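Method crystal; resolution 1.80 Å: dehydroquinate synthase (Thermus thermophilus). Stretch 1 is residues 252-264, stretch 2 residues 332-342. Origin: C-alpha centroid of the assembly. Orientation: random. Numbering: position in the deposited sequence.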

# COMPACT_ATOMS: atom_id res chain seq x y z
N ALA A 252 30.39 -0.39 -3.61
CA ALA A 252 31.80 -0.03 -3.49
C ALA A 252 32.44 0.04 -4.87
O ALA A 252 33.19 0.98 -5.17
CB ALA A 252 32.53 -1.04 -2.61
N TYR A 253 32.14 -0.96 -5.70
CA TYR A 253 32.67 -1.01 -7.06
C TYR A 253 32.14 0.18 -7.87
O TYR A 253 32.87 0.78 -8.66
CB TYR A 253 32.27 -2.32 -7.75
CG TYR A 253 33.12 -3.51 -7.38
CD1 TYR A 253 32.54 -4.69 -6.91
CD2 TYR A 253 34.50 -3.48 -7.55
CE1 TYR A 253 33.32 -5.81 -6.62
CE2 TYR A 253 35.29 -4.59 -7.26
CZ TYR A 253 34.69 -5.76 -6.80
OH TYR A 253 35.47 -6.86 -6.54
N GLY A 254 30.87 0.51 -7.65
CA GLY A 254 30.25 1.62 -8.36
C GLY A 254 30.85 2.95 -7.93
O GLY A 254 30.92 3.89 -8.73
N LEU A 255 31.28 3.04 -6.68
CA LEU A 255 31.89 4.26 -6.16
C LEU A 255 33.22 4.53 -6.85
O LEU A 255 33.58 5.69 -7.11
CB LEU A 255 32.09 4.16 -4.65
CG LEU A 255 30.80 4.14 -3.84
CD1 LEU A 255 31.12 4.02 -2.36
CD2 LEU A 255 30.02 5.41 -4.11
N LEU A 256 33.96 3.47 -7.14
CA LEU A 256 35.24 3.63 -7.82
C LEU A 256 34.98 4.17 -9.23
O LEU A 256 35.67 5.06 -9.71
CB LEU A 256 35.98 2.29 -7.91
CG LEU A 256 37.30 2.32 -8.68
CD1 LEU A 256 38.27 3.27 -7.98
CD2 LEU A 256 37.89 0.92 -8.74
N TYR A 257 33.95 3.63 -9.88
CA TYR A 257 33.60 4.07 -11.23
C TYR A 257 33.18 5.53 -11.21
O TYR A 257 33.61 6.32 -12.05
CB TYR A 257 32.47 3.22 -11.79
CG TYR A 257 32.22 3.44 -13.27
CD1 TYR A 257 33.15 3.04 -14.22
CD2 TYR A 257 31.05 4.05 -13.71
CE1 TYR A 257 32.92 3.24 -15.59
CE2 TYR A 257 30.80 4.26 -15.07
CZ TYR A 257 31.74 3.85 -16.00
OH TYR A 257 31.51 4.06 -17.34
N ALA A 258 32.35 5.90 -10.23
CA ALA A 258 31.88 7.28 -10.10
C ALA A 258 33.07 8.21 -9.91
O ALA A 258 33.12 9.30 -10.50
CB ALA A 258 30.94 7.39 -8.91
N ALA A 259 34.02 7.79 -9.08
CA ALA A 259 35.22 8.58 -8.83
C ALA A 259 35.99 8.81 -10.13
O ALA A 259 36.52 9.89 -10.37
CB ALA A 259 36.10 7.89 -7.81
N LEU A 260 36.05 7.78 -10.98
CA LEU A 260 36.77 7.91 -12.25
C LEU A 260 36.03 8.85 -13.21
O LEU A 260 36.66 9.59 -13.97
CB LEU A 260 36.97 6.53 -12.89
CG LEU A 260 37.95 5.67 -12.08
CD1 LEU A 260 37.89 4.22 -12.55
CD2 LEU A 260 39.37 6.23 -12.23
N LEU A 261 34.70 8.83 -13.16
CA LEU A 261 33.91 9.73 -14.01
C LEU A 261 34.18 11.16 -13.55
O LEU A 261 34.33 12.07 -14.37
CB LEU A 261 32.42 9.42 -13.87
CG LEU A 261 31.96 8.05 -14.36
CD1 LEU A 261 30.49 7.86 -14.03
CD2 LEU A 261 32.19 7.94 -15.86
N GLY A 262 34.23 11.35 -12.24
CA GLY A 262 34.47 12.68 -11.70
C GLY A 262 35.84 13.20 -12.10
O GLY A 262 35.99 14.38 -12.44
N ARG A 263 36.84 12.33 -12.07
CA ARG A 263 38.19 12.72 -12.43
C ARG A 263 38.25 13.17 -13.89
O ARG A 263 38.87 14.19 -14.21
CB ARG A 263 39.16 11.56 -12.21
CG ARG A 263 40.62 11.93 -12.33
CD ARG A 263 41.51 10.70 -12.26
NE ARG A 263 41.33 9.83 -13.42
CZ ARG A 263 41.94 8.66 -13.58
NH1 ARG A 263 42.77 8.20 -12.66
NH2 ARG A 263 41.71 7.94 -14.68
N ALA A 264 37.61 12.40 -14.76
CA ALA A 264 37.59 12.71 -16.19
C ALA A 264 36.91 14.04 -16.49
O ALA A 264 37.24 14.70 -17.48
CB ALA A 264 36.90 11.59 -16.94
N GLU A 332 35.88 5.04 -21.66
CA GLU A 332 37.21 5.36 -21.16
C GLU A 332 37.31 5.06 -19.66
O GLU A 332 38.27 4.45 -19.20
CB GLU A 332 37.49 6.85 -21.39
CG GLU A 332 38.82 7.35 -20.86
CD GLU A 332 39.96 7.17 -21.86
OE1 GLU A 332 39.83 7.67 -23.00
OE2 GLU A 332 40.98 6.55 -21.50
N ALA A 333 36.30 5.50 -18.91
CA ALA A 333 36.28 5.28 -17.46
C ALA A 333 36.19 3.80 -17.11
O ALA A 333 36.82 3.35 -16.16
CB ALA A 333 35.11 6.03 -16.85
N PHE A 334 35.41 3.05 -17.88
CA PHE A 334 35.26 1.62 -17.61
C PHE A 334 36.60 0.92 -17.81
O PHE A 334 36.97 0.05 -17.03
CB PHE A 334 34.21 1.00 -18.54
CG PHE A 334 33.80 -0.39 -18.13
CD1 PHE A 334 33.13 -0.61 -16.94
CD2 PHE A 334 34.10 -1.48 -18.94
CE1 PHE A 334 32.75 -1.89 -16.55
CE2 PHE A 334 33.73 -2.78 -18.56
CZ PHE A 334 33.06 -2.98 -17.36
N ALA A 335 37.33 1.32 -18.85
CA ALA A 335 38.64 0.73 -19.12
C ALA A 335 39.58 1.02 -17.96
O ALA A 335 40.32 0.13 -17.51
CB ALA A 335 39.21 1.30 -20.42
N ALA A 336 39.57 2.26 -17.47
CA ALA A 336 40.43 2.63 -16.35
C ALA A 336 39.97 1.91 -15.09
O ALA A 336 40.78 1.50 -14.26
CB ALA A 336 40.40 4.12 -16.13
N TRP A 337 38.65 1.77 -14.96
CA TRP A 337 38.05 1.09 -13.81
C TRP A 337 38.57 -0.36 -13.78
O TRP A 337 38.99 -0.85 -12.73
CB TRP A 337 36.53 1.12 -13.96
CG TRP A 337 35.74 0.41 -12.90
CD1 TRP A 337 35.37 0.89 -11.67
CD2 TRP A 337 35.15 -0.89 -13.01
NE1 TRP A 337 34.58 -0.03 -11.02
CE2 TRP A 337 34.43 -1.13 -11.82
CE3 TRP A 337 35.16 -1.88 -14.01
CZ2 TRP A 337 33.72 -2.32 -11.60
CZ3 TRP A 337 34.46 -3.06 -13.79
CH2 TRP A 337 33.75 -3.27 -12.59
N ARG A 338 38.54 -1.02 -14.93
CA ARG A 338 39.03 -2.40 -15.03
C ARG A 338 40.49 -2.49 -14.60
O ARG A 338 40.86 -3.36 -13.82
CB ARG A 338 38.89 -2.92 -16.46
CG ARG A 338 37.47 -3.27 -16.89
CD ARG A 338 37.48 -3.86 -18.29
NE ARG A 338 38.08 -5.19 -18.30
CZ ARG A 338 38.42 -5.85 -19.40
NH1 ARG A 338 38.24 -5.31 -20.59
NH2 ARG A 338 38.96 -7.06 -19.30
N GLU A 339 41.32 -1.59 -15.11
CA GLU A 339 42.74 -1.59 -14.76
C GLU A 339 42.93 -1.34 -13.27
O GLU A 339 43.77 -1.98 -12.63
CB GLU A 339 43.49 -0.52 -15.56
CG GLU A 339 43.56 -0.80 -17.06
CD GLU A 339 44.25 -2.12 -17.38
OE1 GLU A 339 45.38 -2.34 -16.89
OE2 GLU A 339 43.66 -2.93 -18.12
N GLU A 340 42.14 -0.43 -12.71
CA GLU A 340 42.22 -0.12 -11.29
C GLU A 340 41.95 -1.37 -10.46
O GLU A 340 42.59 -1.59 -9.42
CB GLU A 340 41.21 0.97 -10.92
CG GLU A 340 41.65 2.38 -11.28
CD GLU A 340 42.42 3.05 -10.16
OE1 GLU A 340 42.92 2.33 -9.27
OE2 GLU A 340 42.54 4.30 -10.17
N LEU A 341 41.00 -2.19 -10.91
CA LEU A 341 40.64 -3.41 -10.21
C LEU A 341 41.63 -4.54 -10.47
O LEU A 341 41.95 -5.32 -9.57
CB LEU A 341 39.24 -3.87 -10.61
CG LEU A 341 38.09 -2.95 -10.19
CD1 LEU A 341 36.77 -3.61 -10.56
CD2 LEU A 341 38.16 -2.70 -8.69
N LYS A 342 42.10 -4.65 -11.71
CA LYS A 342 43.06 -5.69 -12.06
C LYS A 342 44.31 -5.47 -11.23
O LYS A 342 44.92 -6.43 -10.74
CB LYS A 342 43.38 -5.63 -13.56
CG LYS A 342 42.18 -5.92 -14.44
CD LYS A 342 42.46 -5.70 -15.92
CE LYS A 342 43.41 -6.74 -16.48
NZ LYS A 342 43.51 -6.64 -17.96
O HOH W 1 42.98 4.94 -12.93

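Two helices cross obliquely, more antiparallel than parallel, and pack through an apolar knobs-into-holes interface, pinned by one hydrogen bond from a tryptophan to the backbone. The axes approach to 9.2 Å with 128° between their N-to-C directions, and the backbones come nearest at Y257–W337 and L260–A333, each pair with CA atoms 5.9 Å apart.

W337 is the main knob, seated among Y253, L256, Y257 and L260. Its indole NE1 donates to Y253 O at 3.0 Å, with a nearly straight N-H...O angle of 158°. Y253 O also accepts the helical bond from Y257 N (3.3 Å), so the indole uses the acceptor without displacing the backbone pairing. The edge of the Y257 ring meets the face of the indole's five-membered ring, their planes at 89°.

L260 returns the interlock, sitting among A333, A336, W337 and E340; its CD1 lies 3.7 Å from W337 CB. The A333 side chain, a lone CB, points toward the other helix, 4.4 Å from L260 CB, and L261 CD2 lies 3.6 Å from A333 CB. Farther along, L256 CD2 and Y253 CE2 both meet L341 CD2, at 3.6 and 3.7 Å, extending the greasy seam.

Apart from the indole bond, the polar link described here is made through a water: it accepts from R263 NH1 (3.3 Å) and donates to E340 OE2 (2.9 Å), linking the charged groups without direct contact.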